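Long-range contacts in autophagy protein 5 (Saccharomyces cerevisiae, PDB 2DYO), which takes part in autophagic vesicle formation and cytoplasm-to-vacuole transport and is required for selective degradation of the nucleus and of mitochondria: residues A[17-23]-A[117-123]; A[84-88]-A[142-146]; A[204-208]-A[218-222]. One frame throughout, in Å; residues are numbered along the deposited sequence.

Contact 1 (A[17-23]-A[117-123]); sequences NVLVSID and TFLRIHL
Leu19 and Ile121 lie at the middle of a parallel strand pairing in which Leu19 and Ser21 each use both N and O, while Asn17 gives its O at one end and Asp23 its N at the other. Leu19 N donates to Leu119 O at 2.8 Å, and Ile121 N donates to Leu19 O at 2.8 Å with an N-H...O angle of 170°, so that Leu19 bridges the residues on either side of Arg120. Leu119 N to Asn17 O, Ser21 N to Ile121 O and Leu123 N to Ser21 O continue the pattern, which Asp23 N closes with a longer bond to Leu123 O (3.2 Å). The strand axes diverge by only 18°.

This pair is the central parallel pairing of a ubiquitin-like sheet, with strands 37-43 and 74-79 flanking it. The face bearing Val18, Val20, Ile22, Leu119, Ile121 and Leu123 is apolar: Ile22 CD1 rests 3.9 Å from Leu123 CB, and Ile55 of helix 52-59 packs against both residues.

On the other face, Leu19 and Arg120 run alongside each other, and Leu19 CD2 sits over one face of the guanidinium, 3.7 Å from Arg120 NE. Leu19 CB meets Phe118 at the ring edge, 4.0 Å from CD2. An aromatic side chain from the chain of another protein packs on Leu19.

Among the polar ends, Asn17 ND2 reaches Thr117 O at 3.2 Å, its OD1 being held by Arg41. A water links Asp23 OD2 to His122 ND1, which it meets in the ring plane, 2.8 Å from the nitrogen.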
ATOM      1  N   ASN A  17      -1.338  12.553  -2.877  1.00 23.42           N
ATOM      2  CA  ASN A  17      -2.444  13.341  -3.399  1.00 22.09           C
ATOM      3  C   ASN A  17      -3.152  12.331  -4.295  1.00 21.92           C
ATOM      4  O   ASN A  17      -2.519  11.703  -5.143  1.00 20.33           O
ATOM      5  CB  ASN A  17      -1.947  14.518  -4.257  1.00 22.72           C
ATOM      6  CG  ASN A  17      -1.239  15.583  -3.445  1.00 22.43           C
ATOM      7  OD1 ASN A  17      -1.685  15.956  -2.359  1.00 24.61           O
ATOM      8  ND2 ASN A  17      -0.137  16.099  -3.980  1.00 23.71           N
ATOM      9  N   VAL A  18      -4.454  12.158  -4.104  1.00 20.01           N
ATOM     10  CA  VAL A  18      -5.198  11.206  -4.916  1.00 20.75           C
ATOM     11  C   VAL A  18      -6.429  11.836  -5.544  1.00 22.29           C
ATOM     12  O   VAL A  18      -7.279  12.406  -4.855  1.00 24.13           O
ATOM     13  CB  VAL A  18      -5.638   9.984  -4.080  1.00 19.83           C
ATOM     14  CG1 VAL A  18      -6.516   9.063  -4.923  1.00 20.68           C
ATOM     15  CG2 VAL A  18      -4.408   9.238  -3.579  1.00 19.10           C
ATOM     16  N   LEU A  19      -6.516  11.732  -6.862  1.00 23.30           N
ATOM     17  CA  LEU A  19      -7.647  12.281  -7.586  1.00 24.32           C
ATOM     18  C   LEU A  19      -8.570  11.141  -7.968  1.00 24.51           C
ATOM     19  O   LEU A  19      -8.260  10.350  -8.857  1.00 24.60           O
ATOM     20  CB  LEU A  19      -7.168  13.011  -8.846  1.00 24.64           C
ATOM     21  CG  LEU A  19      -8.250  13.774  -9.613  1.00 26.48           C
ATOM     22  CD1 LEU A  19      -8.901  14.790  -8.684  1.00 24.44           C
ATOM     23  CD2 LEU A  19      -7.638  14.459 -10.837  1.00 25.41           C
ATOM     24  N   VAL A  20      -9.704  11.047  -7.283  1.00 25.89           N
ATOM     25  CA  VAL A  20     -10.667   9.995  -7.570  1.00 27.64           C
ATOM     26  C   VAL A  20     -11.778  10.504  -8.481  1.00 28.26           C
ATOM     27  O   VAL A  20     -12.370  11.556  -8.230  1.00 28.16           O
ATOM     28  CB  VAL A  20     -11.308   9.447  -6.272  1.00 28.18           C
ATOM     29  CG1 VAL A  20     -12.338   8.374  -6.615  1.00 25.87           C
ATOM     30  CG2 VAL A  20     -10.230   8.869  -5.361  1.00 29.20           C
ATOM     31  N   SER A  21     -12.055   9.755  -9.539  1.00 29.87           N
ATOM     32  CA  SER A  21     -13.115  10.123 -10.465  1.00 32.76           C
ATOM     33  C   SER A  21     -14.140   8.999 -10.486  1.00 34.03           C
ATOM     34  O   SER A  21     -13.784   7.821 -10.545  1.00 33.46           O
ATOM     35  CB  SER A  21     -12.553  10.337 -11.868  1.00 32.33           C
ATOM     36  OG  SER A  21     -11.981   9.141 -12.360  1.00 40.29           O
ATOM     37  N   ILE A  22     -15.412   9.371 -10.432  1.00 34.67           N
ATOM     38  CA  ILE A  22     -16.504   8.404 -10.440  1.00 36.36           C
ATOM     39  C   ILE A  22     -17.074   8.316 -11.849  1.00 38.72           C
ATOM     40  O   ILE A  22     -17.636   9.291 -12.345  1.00 38.23           O
ATOM     41  CB  ILE A  22     -17.638   8.848  -9.487  1.00 35.23           C
ATOM     42  CG1 ILE A  22     -17.061   9.191  -8.110  1.00 34.13           C
ATOM     43  CG2 ILE A  22     -18.694   7.756  -9.386  1.00 34.59           C
ATOM     44  CD1 ILE A  22     -16.287   8.060  -7.457  1.00 35.32           C
ATOM     45  N   ASP A  23     -16.933   7.157 -12.494  1.00 39.49           N
ATOM     46  CA  ASP A  23     -17.458   6.997 -13.847  1.00 41.21           C
ATOM     47  C   ASP A  23     -18.936   7.360 -13.905  1.00 41.19           C
ATOM     48  O   ASP A  23     -19.692   7.062 -12.987  1.00 38.14           O
ATOM     49  CB  ASP A  23     -17.272   5.564 -14.349  1.00 42.39           C
ATOM     50  CG  ASP A  23     -15.883   5.316 -14.905  1.00 45.15           C
ATOM     51  OD1 ASP A  23     -15.688   4.266 -15.554  1.00 47.59           O
ATOM     52  OD2 ASP A  23     -14.985   6.162 -14.695  1.00 45.97           O
ATOM     53  N   THR A 117       2.760  15.514  -8.012  1.00 32.91           N
ATOM     54  CA  THR A 117       2.837  14.090  -7.734  1.00 31.47           C
ATOM     55  C   THR A 117       1.469  13.673  -7.211  1.00 29.36           C
ATOM     56  O   THR A 117       1.067  14.080  -6.125  1.00 27.97           O
ATOM     57  CB  THR A 117       3.895  13.768  -6.664  1.00 31.73           C
ATOM     58  OG1 THR A 117       5.185  14.193  -7.119  1.00 30.33           O
ATOM     59  CG2 THR A 117       3.934  12.268  -6.395  1.00 32.30           C
ATOM     60  N   PHE A 118       0.738  12.889  -7.989  1.00 29.93           N
ATOM     61  CA  PHE A 118      -0.573  12.442  -7.540  1.00 30.67           C
ATOM     62  C   PHE A 118      -0.966  11.132  -8.183  1.00 29.94           C
ATOM     63  O   PHE A 118      -0.375  10.711  -9.176  1.00 28.91           O
ATOM     64  CB  PHE A 118      -1.642  13.508  -7.825  1.00 30.30           C
ATOM     65  CG  PHE A 118      -1.971  13.678  -9.282  1.00 31.86           C
ATOM     66  CD1 PHE A 118      -0.986  14.004 -10.206  1.00 32.92           C
ATOM     67  CD2 PHE A 118      -3.282  13.539  -9.724  1.00 33.02           C
ATOM     68  CE1 PHE A 118      -1.305  14.190 -11.551  1.00 35.33           C
ATOM     69  CE2 PHE A 118      -3.611  13.722 -11.062  1.00 34.32           C
ATOM     70  CZ  PHE A 118      -2.619  14.049 -11.979  1.00 33.61           C
ATOM     71  N   LEU A 119      -1.966  10.487  -7.596  1.00 28.88           N
ATOM     72  CA  LEU A 119      -2.459   9.215  -8.090  1.00 30.76           C
ATOM     73  C   LEU A 119      -3.881   9.400  -8.596  1.00 30.79           C
ATOM     74  O   LEU A 119      -4.771   9.811  -7.851  1.00 32.10           O
ATOM     75  CB  LEU A 119      -2.426   8.175  -6.964  1.00 30.52           C
ATOM     76  CG  LEU A 119      -2.847   6.745  -7.297  1.00 32.49           C
ATOM     77  CD1 LEU A 119      -1.961   6.179  -8.400  1.00 30.94           C
ATOM     78  CD2 LEU A 119      -2.747   5.893  -6.033  1.00 31.65           C
ATOM     79  N   ARG A 120      -4.087   9.093  -9.869  1.00 31.36           N
ATOM     80  CA  ARG A 120      -5.393   9.224 -10.490  1.00 34.20           C
ATOM     81  C   ARG A 120      -6.131   7.891 -10.433  1.00 33.64           C
ATOM     82  O   ARG A 120      -5.676   6.896 -10.996  1.00 34.14           O
ATOM     83  CB  ARG A 120      -5.220   9.676 -11.938  1.00 38.27           C
ATOM     84  CG  ARG A 120      -6.401  10.434 -12.495  1.00 43.43           C
ATOM     85  CD  ARG A 120      -5.959  11.356 -13.619  1.00 47.91           C
ATOM     86  NE  ARG A 120      -6.949  12.397 -13.876  1.00 50.93           N
ATOM     87  CZ  ARG A 120      -6.704  13.510 -14.558  1.00 52.66           C
ATOM     88  NH1 ARG A 120      -5.494  13.731 -15.059  1.00 52.43           N
ATOM     89  NH2 ARG A 120      -7.666  14.408 -14.732  1.00 53.39           N
ATOM     90  N   ILE A 121      -7.270   7.879  -9.748  1.00 33.43           N
ATOM     91  CA  ILE A 121      -8.067   6.666  -9.596  1.00 34.08           C
ATOM     92  C   ILE A 121      -9.497   6.865 -10.088  1.00 33.23           C
ATOM     93  O   ILE A 121     -10.127   7.883  -9.803  1.00 33.36           O
ATOM     94  CB  ILE A 121      -8.113   6.228  -8.120  1.00 35.28           C
ATOM     95  CG1 ILE A 121      -6.712   5.825  -7.654  1.00 36.30           C
ATOM     96  CG2 ILE A 121      -9.117   5.091  -7.940  1.00 38.99           C
ATOM     97  CD1 ILE A 121      -6.136   4.628  -8.379  1.00 37.57           C
ATOM     98  N   HIS A 122     -10.006   5.875 -10.812  1.00 32.79           N
ATOM     99  CA  HIS A 122     -11.358   5.930 -11.353  1.00 35.26           C
ATOM    100  C   HIS A 122     -12.172   4.745 -10.837  1.00 33.44           C
ATOM    101  O   HIS A 122     -11.732   3.599 -10.922  1.00 32.36           O
ATOM    102  CB  HIS A 122     -11.306   5.886 -12.885  1.00 39.67           C
ATOM    103  CG  HIS A 122     -10.266   6.786 -13.481  1.00 45.46           C
ATOM    104  ND1 HIS A 122     -10.574   7.979 -14.100  1.00 47.42           N
ATOM    105  CD2 HIS A 122      -8.916   6.680 -13.520  1.00 46.91           C
ATOM    106  CE1 HIS A 122      -9.459   8.571 -14.494  1.00 47.69           C
ATOM    107  NE2 HIS A 122      -8.438   7.804 -14.154  1.00 48.78           N
ATOM    108  N   LEU A 123     -13.355   5.031 -10.299  1.00 32.60           N
ATOM    109  CA  LEU A 123     -14.247   3.993  -9.786  1.00 33.08           C
ATOM    110  C   LEU A 123     -15.094   3.535 -10.972  1.00 34.28           C
ATOM    111  O   LEU A 123     -15.795   4.343 -11.581  1.00 32.25           O
ATOM    112  CB  LEU A 123     -15.162   4.569  -8.701  1.00 33.01           C
ATOM    113  CG  LEU A 123     -15.681   3.693  -7.550  1.00 36.04           C
ATOM    114  CD1 LEU A 123     -17.063   4.177  -7.178  1.00 32.32           C
ATOM    115  CD2 LEU A 123     -15.725   2.222  -7.931  1.00 34.94           C
TER
HETATM  116  O   HOH W   1       1.433  13.109  -3.721  1.00 19.79           O
HETATM  117  O   HOH W   2     -13.365   7.944 -14.109  1.00 66.03           O

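Contact 2 (A[84-88]-A[142-146]); sequences IPWNY and QAEKF
Trp86 and Asn87 meet the first turn of helix 142-159, joining the loop after edge strand 82-84 of the ubiquitin-like UblA sheet to the start of the α-helical bundle region. No hydrogen bond crosses the interface; aromatic and aliphatic surfaces carry it.

Trp86 holds CG between its backbone N and carbonyl carbon (chi1 67°), a rotation that sends the six-membered ring out toward the helix. There CH2 lies 4.0 Å from Phe146 CB. The six-membered ring also turns an edge toward the face of the Phe146 ring, with 5.7 Å between centroids and 69° between the planes: a T-shaped pair. Ala143 packs near the same end of the indole, its CA 4.1 Å from Trp86 CH2.

Gln142 comes in as an extended chain, its amide plane inclined to the indole. Its CD stands 3.5 Å from Trp86 CZ2, and OE1 sits above the rim of the indole face opposite the one on which Asn87 CB lies. The amide's polar ends are spoken for by the preceding loop, OE1 accepting from Ala137 N and NE2 donating to Pro135 O, so its rotation is fixed as it packs on the tryptophan.

Phe146 swings its ring away from the helix with CG anti to the backbone N (chi1 -179°), placing one face under Asn87. The resulting CH-pi contact has Asn87 CB 3.9 Å from the Phe146 ring centroid. Backbone joins in at the rim, where Asn87 O approaches Phe146 CE2 to 3.6 Å.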
ATOM      1  N   ILE A  84      -6.805  -1.774 -11.176  1.00 36.91           N
ATOM      2  CA  ILE A  84      -5.820  -1.666 -10.108  1.00 33.79           C
ATOM      3  C   ILE A  84      -6.393  -2.322  -8.842  1.00 32.02           C
ATOM      4  O   ILE A  84      -7.454  -1.932  -8.355  1.00 30.49           O
ATOM      5  CB  ILE A  84      -5.455  -0.171  -9.866  1.00 34.97           C
ATOM      6  CG1 ILE A  84      -4.459  -0.041  -8.718  1.00 37.50           C
ATOM      7  CG2 ILE A  84      -6.704   0.639  -9.595  1.00 34.08           C
ATOM      8  CD1 ILE A  84      -4.015   1.398  -8.473  1.00 40.79           C
ATOM      9  N   PRO A  85      -5.686  -3.332  -8.296  1.00 29.51           N
ATOM     10  CA  PRO A  85      -6.082  -4.084  -7.093  1.00 27.67           C
ATOM     11  C   PRO A  85      -6.148  -3.241  -5.823  1.00 24.88           C
ATOM     12  O   PRO A  85      -5.174  -2.583  -5.466  1.00 24.87           O
ATOM     13  CB  PRO A  85      -5.003  -5.169  -6.974  1.00 27.15           C
ATOM     14  CG  PRO A  85      -4.300  -5.162  -8.310  1.00 31.81           C
ATOM     15  CD  PRO A  85      -4.336  -3.728  -8.725  1.00 28.00           C
ATOM     16  N   TRP A  86      -7.276  -3.273  -5.121  1.00 23.17           N
ATOM     17  CA  TRP A  86      -7.367  -2.491  -3.893  1.00 21.76           C
ATOM     18  C   TRP A  86      -6.637  -3.165  -2.733  1.00 20.13           C
ATOM     19  O   TRP A  86      -6.286  -2.505  -1.757  1.00 19.12           O
ATOM     20  CB  TRP A  86      -8.833  -2.245  -3.485  1.00 23.09           C
ATOM     21  CG  TRP A  86      -9.582  -3.477  -3.065  1.00 24.20           C
ATOM     22  CD1 TRP A  86     -10.461  -4.201  -3.824  1.00 23.26           C
ATOM     23  CD2 TRP A  86      -9.469  -4.170  -1.814  1.00 25.35           C
ATOM     24  NE1 TRP A  86     -10.896  -5.307  -3.126  1.00 25.38           N
ATOM     25  CE2 TRP A  86     -10.304  -5.312  -1.891  1.00 26.56           C
ATOM     26  CE3 TRP A  86      -8.742  -3.941  -0.637  1.00 25.97           C
ATOM     27  CZ2 TRP A  86     -10.429  -6.223  -0.835  1.00 26.19           C
ATOM     28  CZ3 TRP A  86      -8.867  -4.849   0.415  1.00 26.22           C
ATOM     29  CH2 TRP A  86      -9.705  -5.976   0.305  1.00 27.40           C
ATOM     30  N   ASN A  87      -6.393  -4.469  -2.843  1.00 21.20           N
ATOM     31  CA  ASN A  87      -5.755  -5.211  -1.757  1.00 20.50           C
ATOM     32  C   ASN A  87      -4.236  -5.113  -1.594  1.00 22.30           C
ATOM     33  O   ASN A  87      -3.598  -6.037  -1.094  1.00 20.96           O
ATOM     34  CB  ASN A  87      -6.184  -6.691  -1.801  1.00 23.06           C
ATOM     35  CG  ASN A  87      -5.923  -7.347  -3.144  1.00 23.19           C
ATOM     36  OD1 ASN A  87      -5.124  -8.284  -3.248  1.00 28.34           O
ATOM     37  ND2 ASN A  87      -6.601  -6.873  -4.175  1.00 21.31           N
ATOM     38  N   TYR A  88      -3.658  -4.000  -2.027  1.00 18.83           N
ATOM     39  CA  TYR A  88      -2.227  -3.760  -1.850  1.00 18.68           C
ATOM     40  C   TYR A  88      -2.152  -2.380  -1.236  1.00 15.48           C
ATOM     41  O   TYR A  88      -2.993  -1.536  -1.529  1.00 15.74           O
ATOM     42  CB  TYR A  88      -1.476  -3.750  -3.187  1.00 18.63           C
ATOM     43  CG  TYR A  88      -1.331  -5.117  -3.793  1.00 22.86           C
ATOM     44  CD1 TYR A  88      -2.326  -5.645  -4.611  1.00 22.45           C
ATOM     45  CD2 TYR A  88      -0.220  -5.909  -3.508  1.00 24.23           C
ATOM     46  CE1 TYR A  88      -2.220  -6.934  -5.134  1.00 24.93           C
ATOM     47  CE2 TYR A  88      -0.103  -7.199  -4.021  1.00 27.63           C
ATOM     48  CZ  TYR A  88      -1.109  -7.702  -4.834  1.00 27.99           C
ATOM     49  OH  TYR A  88      -0.999  -8.975  -5.340  1.00 29.23           O
ATOM     50  N   GLN A 142     -14.680  -6.188   4.767  1.00 25.17           N
ATOM     51  CA  GLN A 142     -13.857  -6.748   3.694  1.00 23.50           C
ATOM     52  C   GLN A 142     -12.358  -6.474   3.838  1.00 22.98           C
ATOM     53  O   GLN A 142     -11.539  -7.397   3.749  1.00 23.09           O
ATOM     54  CB  GLN A 142     -14.326  -6.227   2.328  1.00 21.26           C
ATOM     55  CG  GLN A 142     -13.408  -6.644   1.183  1.00 21.05           C
ATOM     56  CD  GLN A 142     -13.837  -6.089  -0.164  1.00 22.26           C
ATOM     57  OE1 GLN A 142     -14.170  -4.909  -0.289  1.00 21.94           O
ATOM     58  NE2 GLN A 142     -13.811  -6.935  -1.182  1.00 19.23           N
ATOM     59  N   ALA A 143     -11.997  -5.210   4.038  1.00 21.64           N
ATOM     60  CA  ALA A 143     -10.588  -4.839   4.171  1.00 21.74           C
ATOM     61  C   ALA A 143      -9.974  -5.423   5.442  1.00 21.84           C
ATOM     62  O   ALA A 143      -8.908  -6.042   5.401  1.00 20.46           O
ATOM     63  CB  ALA A 143     -10.446  -3.322   4.170  1.00 21.02           C
ATOM     64  N   GLU A 144     -10.644  -5.227   6.572  1.00 21.42           N
ATOM     65  CA  GLU A 144     -10.143  -5.755   7.836  1.00 22.94           C
ATOM     66  C   GLU A 144      -9.907  -7.260   7.774  1.00 23.82           C
ATOM     67  O   GLU A 144      -8.867  -7.748   8.229  1.00 24.19           O
ATOM     68  CB  GLU A 144     -11.114  -5.427   8.975  1.00 26.13           C
ATOM     69  CG  GLU A 144     -10.778  -6.123  10.285  1.00 28.32           C
ATOM     70  CD  GLU A 144     -11.644  -5.650  11.441  1.00 31.65           C
ATOM     71  OE1 GLU A 144     -12.821  -5.295  11.199  1.00 28.11           O
ATOM     72  OE2 GLU A 144     -11.145  -5.648  12.591  1.00 31.62           O
ATOM     73  N   LYS A 145     -10.860  -8.001   7.215  1.00 22.07           N
ATOM     74  CA  LYS A 145     -10.718  -9.451   7.112  1.00 23.57           C
ATOM     75  C   LYS A 145      -9.496  -9.830   6.285  1.00 23.39           C
ATOM     76  O   LYS A 145      -8.709 -10.691   6.682  1.00 23.02           O
ATOM     77  CB  LYS A 145     -11.968 -10.084   6.486  1.00 23.82           C
ATOM     78  CG  LYS A 145     -13.172 -10.163   7.422  1.00 28.26           C
ATOM     79  CD  LYS A 145     -12.913 -11.116   8.582  1.00 29.97           C
ATOM     80  CE  LYS A 145     -14.133 -11.238   9.487  1.00 32.22           C
ATOM     81  NZ  LYS A 145     -13.852 -12.138  10.642  1.00 31.13           N
ATOM     82  N   PHE A 146      -9.339  -9.190   5.132  1.00 22.57           N
ATOM     83  CA  PHE A 146      -8.210  -9.467   4.254  1.00 21.69           C
ATOM     84  C   PHE A 146      -6.891  -9.085   4.923  1.00 19.89           C
ATOM     85  O   PHE A 146      -5.915  -9.832   4.883  1.00 20.94           O
ATOM     86  CB  PHE A 146      -8.338  -8.678   2.950  1.00 20.89           C
ATOM     87  CG  PHE A 146      -7.223  -8.939   1.978  1.00 19.90           C
ATOM     88  CD1 PHE A 146      -7.283 -10.019   1.102  1.00 21.77           C
ATOM     89  CD2 PHE A 146      -6.079  -8.143   1.981  1.00 20.59           C
ATOM     90  CE1 PHE A 146      -6.223 -10.305   0.248  1.00 21.63           C
ATOM     91  CE2 PHE A 146      -5.015  -8.424   1.127  1.00 19.26           C
ATOM     92  CZ  PHE A 146      -5.086  -9.503   0.265  1.00 20.89           C
TER

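Contact 3 (A[204-208]-A[218-222])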
ATOM      1  N   PRO A 204       8.848 -12.176   5.025  1.00 19.94           N
ATOM      2  CA  PRO A 204       7.604 -12.010   4.268  1.00 20.63           C
ATOM      3  C   PRO A 204       7.936 -10.974   3.195  1.00 19.93           C
ATOM      4  O   PRO A 204       7.851  -9.763   3.439  1.00 20.68           O
ATOM      5  CB  PRO A 204       6.627 -11.449   5.307  1.00 20.28           C
ATOM      6  CG  PRO A 204       7.208 -11.908   6.631  1.00 23.25           C
ATOM      7  CD  PRO A 204       8.682 -11.697   6.408  1.00 21.27           C
ATOM      8  N   LEU A 205       8.330 -11.457   2.025  1.00 18.50           N
ATOM      9  CA  LEU A 205       8.717 -10.587   0.924  1.00 19.68           C
ATOM     10  C   LEU A 205       7.900 -10.816  -0.337  1.00 19.95           C
ATOM     11  O   LEU A 205       7.697 -11.952  -0.765  1.00 21.53           O
ATOM     12  CB  LEU A 205      10.196 -10.809   0.592  1.00 17.67           C
ATOM     13  CG  LEU A 205      10.762 -10.078  -0.631  1.00 21.80           C
ATOM     14  CD1 LEU A 205      10.837  -8.577  -0.351  1.00 19.84           C
ATOM     15  CD2 LEU A 205      12.164 -10.631  -0.958  1.00 19.85           C
ATOM     16  N   ILE A 206       7.439  -9.722  -0.926  1.00 18.12           N
ATOM     17  CA  ILE A 206       6.691  -9.772  -2.165  1.00 19.02           C
ATOM     18  C   ILE A 206       7.488  -8.917  -3.141  1.00 20.61           C
ATOM     19  O   ILE A 206       7.890  -7.797  -2.810  1.00 18.65           O
ATOM     20  CB  ILE A 206       5.264  -9.206  -1.995  1.00 19.75           C
ATOM     21  CG1 ILE A 206       4.429 -10.206  -1.187  1.00 20.97           C
ATOM     22  CG2 ILE A 206       4.640  -8.936  -3.368  1.00 17.87           C
ATOM     23  CD1 ILE A 206       3.029  -9.750  -0.857  1.00 26.21           C
ATOM     24  N   ILE A 207       7.744  -9.464  -4.324  1.00 20.55           N
ATOM     25  CA  ILE A 207       8.510  -8.762  -5.355  1.00 20.76           C
ATOM     26  C   ILE A 207       7.622  -8.534  -6.562  1.00 22.65           C
ATOM     27  O   ILE A 207       7.007  -9.468  -7.062  1.00 20.59           O
ATOM     28  CB  ILE A 207       9.733  -9.587  -5.797  1.00 20.84           C
ATOM     29  CG1 ILE A 207      10.627  -9.885  -4.589  1.00 20.94           C
ATOM     30  CG2 ILE A 207      10.514  -8.821  -6.860  1.00 23.49           C
ATOM     31  CD1 ILE A 207      11.803 -10.814  -4.893  1.00 20.92           C
ATOM     32  N   GLN A 208       7.555  -7.291  -7.025  1.00 23.39           N
ATOM     33  CA  GLN A 208       6.718  -6.962  -8.171  1.00 26.58           C
ATOM     34  C   GLN A 208       7.453  -6.076  -9.165  1.00 26.81           C
ATOM     35  O   GLN A 208       8.455  -5.450  -8.824  1.00 26.18           O
ATOM     36  CB  GLN A 208       5.454  -6.223  -7.703  1.00 25.22           C
ATOM     37  CG  GLN A 208       5.730  -4.802  -7.176  1.00 27.56           C
ATOM     38  CD  GLN A 208       4.462  -4.051  -6.777  1.00 30.14           C
ATOM     39  OE1 GLN A 208       3.361  -4.591  -6.841  1.00 30.55           O
ATOM     40  NE2 GLN A 208       4.620  -2.800  -6.366  1.00 28.99           N
ATOM     41  N   ILE A 218       4.512 -10.735 -10.209  1.00 37.60           N
ATOM     42  CA  ILE A 218       4.640 -10.648  -8.767  1.00 34.95           C
ATOM     43  C   ILE A 218       5.003 -12.030  -8.224  1.00 32.00           C
ATOM     44  O   ILE A 218       4.536 -13.052  -8.731  1.00 29.25           O
ATOM     45  CB  ILE A 218       3.306 -10.154  -8.181  1.00 35.67           C
ATOM     46  CG1 ILE A 218       3.361 -10.094  -6.655  1.00 36.49           C
ATOM     47  CG2 ILE A 218       2.185 -11.048  -8.669  1.00 36.41           C
ATOM     48  CD1 ILE A 218       2.194  -9.322  -6.061  1.00 37.83           C
ATOM     49  N   SER A 219       5.850 -12.058  -7.205  1.00 25.62           N
ATOM     50  CA  SER A 219       6.272 -13.317  -6.620  1.00 25.34           C
ATOM     51  C   SER A 219       6.482 -13.160  -5.124  1.00 23.47           C
ATOM     52  O   SER A 219       6.665 -12.048  -4.625  1.00 23.23           O
ATOM     53  CB  SER A 219       7.573 -13.781  -7.276  1.00 26.27           C
ATOM     54  OG  SER A 219       8.608 -12.851  -7.020  1.00 26.52           O
ATOM     55  N   GLN A 220       6.453 -14.280  -4.416  1.00 20.99           N
ATOM     56  CA  GLN A 220       6.645 -14.293  -2.975  1.00 21.60           C
ATOM     57  C   GLN A 220       7.594 -15.451  -2.687  1.00 23.71           C
ATOM     58  O   GLN A 220       7.179 -16.525  -2.264  1.00 22.56           O
ATOM     59  CB  GLN A 220       5.299 -14.490  -2.263  1.00 22.58           C
ATOM     60  CG  GLN A 220       5.389 -14.593  -0.745  1.00 22.91           C
ATOM     61  CD  GLN A 220       4.037 -14.824  -0.084  1.00 27.26           C
ATOM     62  OE1 GLN A 220       3.961 -15.186   1.091  1.00 28.18           O
ATOM     63  NE2 GLN A 220       2.964 -14.613  -0.836  1.00 27.03           N
ATOM     64  N   PRO A 221       8.896 -15.238  -2.931  1.00 24.22           N
ATOM     65  CA  PRO A 221       9.931 -16.250  -2.716  1.00 25.80           C
ATOM     66  C   PRO A 221      10.146 -16.594  -1.251  1.00 26.26           C
ATOM     67  O   PRO A 221       9.991 -15.747  -0.370  1.00 28.55           O
ATOM     68  CB  PRO A 221      11.162 -15.610  -3.348  1.00 26.49           C
ATOM     69  CG  PRO A 221      10.966 -14.154  -3.012  1.00 26.13           C
ATOM     70  CD  PRO A 221       9.493 -13.947  -3.320  1.00 23.67           C
ATOM     71  N   THR A 222      10.487 -17.850  -0.991  1.00 27.21           N
ATOM     72  CA  THR A 222      10.749 -18.303   0.365  1.00 29.55           C
ATOM     73  C   THR A 222      12.203 -17.956   0.669  1.00 30.10           C
ATOM     74  O   THR A 222      13.111 -18.389  -0.041  1.00 31.85           O
ATOM     75  CB  THR A 222      10.589 -19.833   0.501  1.00 30.20           C
ATOM     76  OG1 THR A 222       9.270 -20.217   0.102  1.00 29.48           O
ATOM     77  CG2 THR A 222      10.825 -20.262   1.944  1.00 31.18           C
TER
HETATM   78  O   HOH W   3       8.302 -13.977   0.584  1.00 20.10           O
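Ile207 and Ser219 form an antiparallel hydrogen-bonded pair: Ile207 N donates to Ser219 O (2.8 Å, N-H...O 171°) and Ser219 N to Ile207 O (2.8 Å, 151°). Gln208 and Ile218 follow as a non-hydrogen-bonded pair, their CA atoms 4.3 Å apart. Toward Pro221, which has no N-H to offer, regular pairing gives way to a water lying 2.9 Å from Leu205 N and 2.6 Å from Pro221 O.

Two apolar contacts lie on opposite faces. On one, Ile206 CG2 touches Ile218 CD1 at 3.7 Å, the two side chains meeting at a slant; CG1 of Ile218 is anti to its backbone N (chi1 178°), and this carries the chain over to Ile206. On the other, Ile207 and Pro221 cross at nearly a right angle, with Ile207 CD1 3.9 Å from Pro221 CG. Ile239 of helix 236-239 and Ile282 and Leu284 of strand 280-286 also pack on Ile207. Ser219 OG stands close to Ile207 CB, at 3.7 Å. Gln208 turns its amide away from the partner strand, NE2 bonding to Thr283 OG1 and to Val92 O.

Strand 205-208 thus has 218-219 on one flank and, in parallel, 280-286 on the other, which identifies the pair as the first hairpin, 205-208 with 218-219, of the ubiquitin-like UblB domain, with 218-219 at the sheet edge.

How the contacts relate
Contacts 1 and 3 belong to two ubiquitin-like sheets of the same strand order; the centres of the two contacts are about 27 Å apart and on opposite sides of the chain's centre, and their nearest atoms stay about 11 Å apart. Contact 2 lies between them, its centre about 17 Å from each. It touches contact 1 through Ile121 CD1 and Ile84 CD1, 3.9 Å apart, and contact 3 through Tyr88 OH, 3.3 Å from Ile218 CD1. Segment 84-88 therefore packs on both sheets while meeting the helical bundle. The helix begun by 142-146 also carries Lys152, the site of conjugation to ATG12, a linkage absent from this structure.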